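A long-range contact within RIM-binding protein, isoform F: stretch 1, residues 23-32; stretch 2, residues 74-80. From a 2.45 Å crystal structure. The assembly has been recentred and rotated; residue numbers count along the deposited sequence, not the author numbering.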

# COMPACT_ATOMS: atom_id res chain seq x y z
N SER A 23 2.49 -9.89 28.23
CA SER A 23 1.20 -9.23 28.01
C SER A 23 1.41 -7.73 27.93
O SER A 23 2.46 -7.21 28.34
CB SER A 23 0.21 -9.58 29.14
OG SER A 23 0.71 -9.21 30.41
N VAL A 24 0.43 -7.04 27.34
CA VAL A 24 0.45 -5.58 27.22
C VAL A 24 -0.95 -5.04 27.47
O VAL A 24 -1.95 -5.67 27.13
CB VAL A 24 0.97 -5.09 25.84
CG1 VAL A 24 2.44 -5.37 25.66
CG2 VAL A 24 0.14 -5.69 24.70
N LEU A 25 -1.01 -3.85 28.07
CA LEU A 25 -2.25 -3.12 28.27
C LEU A 25 -2.26 -1.87 27.39
O LEU A 25 -1.33 -1.06 27.45
CB LEU A 25 -2.40 -2.75 29.75
CG LEU A 25 -3.60 -1.93 30.18
CD1 LEU A 25 -4.86 -2.77 30.14
CD2 LEU A 25 -3.37 -1.36 31.57
N ILE A 26 -3.30 -1.74 26.56
CA ILE A 26 -3.41 -0.65 25.60
C ILE A 26 -4.72 0.10 25.83
O ILE A 26 -5.67 -0.41 26.42
CB ILE A 26 -3.36 -1.11 24.13
CG1 ILE A 26 -4.65 -1.85 23.79
CG2 ILE A 26 -2.10 -1.91 23.84
CD1 ILE A 26 -4.69 -2.36 22.37
N GLY A 27 -4.75 1.33 25.31
CA GLY A 27 -5.95 2.13 25.30
C GLY A 27 -6.07 2.86 23.98
O GLY A 27 -5.09 2.99 23.23
N TRP A 28 -7.29 3.30 23.68
CA TRP A 28 -7.56 4.04 22.45
C TRP A 28 -8.79 4.91 22.65
O TRP A 28 -9.42 4.91 23.72
CB TRP A 28 -7.71 3.10 21.23
CG TRP A 28 -8.87 2.13 21.29
CD1 TRP A 28 -10.13 2.32 20.79
CD2 TRP A 28 -8.86 0.81 21.86
NE1 TRP A 28 -10.91 1.21 21.02
CE2 TRP A 28 -10.16 0.27 21.68
CE3 TRP A 28 -7.90 0.05 22.54
CZ2 TRP A 28 -10.52 -1.01 22.16
CZ3 TRP A 28 -8.26 -1.23 23.00
CH2 TRP A 28 -9.56 -1.74 22.81
N SER A 29 -9.12 5.69 21.62
CA SER A 29 -10.27 6.59 21.62
C SER A 29 -11.21 6.22 20.48
O SER A 29 -10.77 5.73 19.44
CB SER A 29 -9.82 8.04 21.46
OG SER A 29 -8.85 8.38 22.43
N PRO A 30 -12.51 6.45 20.65
CA PRO A 30 -13.45 6.08 19.59
C PRO A 30 -13.26 6.94 18.35
O PRO A 30 -12.83 8.11 18.45
CB PRO A 30 -14.83 6.35 20.23
CG PRO A 30 -14.58 6.72 21.66
CD PRO A 30 -13.16 7.13 21.78
N PRO A 31 -13.68 6.44 17.19
CA PRO A 31 -13.59 7.22 15.96
C PRO A 31 -14.57 8.38 15.96
O PRO A 31 -15.60 8.36 16.64
CB PRO A 31 -13.97 6.21 14.87
CG PRO A 31 -14.84 5.23 15.59
CD PRO A 31 -14.19 5.09 16.94
N GLU A 32 -14.21 9.41 15.21
CA GLU A 32 -15.16 10.48 14.91
C GLU A 32 -16.32 9.92 14.10
O GLU A 32 -16.10 9.15 13.15
CB GLU A 32 -14.47 11.60 14.15
CG GLU A 32 -13.08 11.90 14.68
CD GLU A 32 -12.45 13.12 14.04
OE1 GLU A 32 -11.21 13.13 13.88
OE2 GLU A 32 -13.20 14.06 13.69
N ARG A 74 3.59 -5.48 16.20
CA ARG A 74 2.71 -4.45 15.67
C ARG A 74 1.32 -4.69 16.22
O ARG A 74 0.75 -5.77 16.03
CB ARG A 74 2.67 -4.46 14.14
CG ARG A 74 1.68 -3.42 13.61
CD ARG A 74 1.55 -3.42 12.10
NE ARG A 74 2.78 -3.01 11.45
CZ ARG A 74 3.18 -1.74 11.33
NH1 ARG A 74 2.46 -0.75 11.82
NH2 ARG A 74 4.31 -1.46 10.71
N ILE A 75 0.79 -3.70 16.94
CA ILE A 75 -0.56 -3.76 17.47
C ILE A 75 -1.44 -2.79 16.72
O ILE A 75 -1.01 -1.66 16.40
CB ILE A 75 -0.55 -3.49 18.98
CG1 ILE A 75 0.40 -4.53 19.60
CG2 ILE A 75 -2.00 -3.52 19.53
CD1 ILE A 75 0.43 -4.56 21.09
N SER A 76 -2.66 -3.20 16.44
CA SER A 76 -3.56 -2.38 15.65
C SER A 76 -4.98 -2.62 16.14
O SER A 76 -5.28 -3.68 16.68
CB SER A 76 -3.39 -2.71 14.16
OG SER A 76 -4.03 -3.95 13.88
N VAL A 77 -5.85 -1.63 15.95
CA VAL A 77 -7.25 -1.73 16.34
C VAL A 77 -8.14 -1.34 15.17
O VAL A 77 -7.89 -0.34 14.48
CB VAL A 77 -7.57 -0.85 17.57
CG1 VAL A 77 -9.02 -1.04 18.01
CG2 VAL A 77 -6.61 -1.15 18.73
N ARG A 78 -9.18 -2.13 14.95
CA ARG A 78 -10.09 -1.94 13.84
C ARG A 78 -11.49 -1.68 14.35
O ARG A 78 -11.97 -2.38 15.26
CB ARG A 78 -10.12 -3.17 12.93
CG ARG A 78 -8.82 -3.44 12.22
CD ARG A 78 -9.01 -4.42 11.09
NE ARG A 78 -7.83 -5.26 10.96
CZ ARG A 78 -7.70 -6.25 10.09
NH1 ARG A 78 -8.68 -6.53 9.24
NH2 ARG A 78 -6.57 -6.95 10.07
N SER A 79 -12.14 -0.69 13.76
CA SER A 79 -13.56 -0.45 13.98
C SER A 79 -14.35 -1.50 13.22
O SER A 79 -14.05 -1.80 12.07
CB SER A 79 -13.96 0.94 13.48
OG SER A 79 -13.46 1.97 14.31
N VAL A 80 -15.40 -2.02 13.84
CA VAL A 80 -16.29 -2.98 13.20
C VAL A 80 -17.69 -2.39 13.21
O VAL A 80 -18.15 -1.90 14.25
CB VAL A 80 -16.27 -4.35 13.89
CG1 VAL A 80 -17.12 -5.33 13.11
CG2 VAL A 80 -14.84 -4.87 14.00

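Two strands face each other here. The first ends at Ser 29; the second takes in all of 74-80 and runs on at both ends. Their N-to-C directions differ by 39°, and their axes come no closer than 9.5 Å. That gap is too wide for backbone pairing, and no hydrogen bond crosses it. Side chains fill it instead, burying 262 Å² over both sides.

Each strand alternates. Val 24, Ile 26 and Trp 28 send their CA-to-CB bonds toward the second strand. Ile 75, Val 77 and Ser 79 send theirs toward the first. Gly 27, between two inward residues, has no side chain, and a CB there would point away. Ser 76, between Ile 75 and Val 77, points away and is hydrogen-bonded elsewhere in the structure.

At one end, Ile 75 reaches across the gap. With chi1 at m and chi2 at t, it carries CD1 to 3.8 Å from CG2 of Val 24. The branch methyl of the same side chain meets the next inward residue: CG2 of Ile 75 lies 4.1 Å from CD1 of Ile 26. A beta-branched residue with one long arm suits this place, since its two methyl ends reach different neighbours.

Ile 26 answers in kind. Its chi1 is p and its chi2 is t, which extends CD1 into the space between the strands. There the methyl tip sits near both Ile 75 and Val 77, with CD1 of Ile 26 4.3 Å from CG2 of Val 77. The bump of one isoleucine fits the dip between two branched side chains.

Val 77 makes the next join. CG1 of Val 77 lies over one face of the Trp 28 indole. CG2 of Val 77 meets CD1 of Ile 26 and also sits 4.2 Å from CE3 of Trp 28. CG1 of Val 77 is 4.1 Å from CE2 of Trp 28. CG1 of Val 77 is 4.2 Å from the centroid of the Trp 28 five-membered ring and 13° off its normal, a CH-pi contact. The flat ring gives the rounded methyl a broad surface to rest on. Val 77 has the most area covered by the opposing stretch, 58 Å², just ahead of Ile 75 at 55 Å².

Beyond the first strand, the chain still makes contact. Pro 31 points toward the second stretch, and its CG lies 3.8 Å from OG of Ser 79. The Ser 79 hydroxyl is hydrogen-bonded elsewhere in the structure, so its polar group is satisfied although the residue is buried.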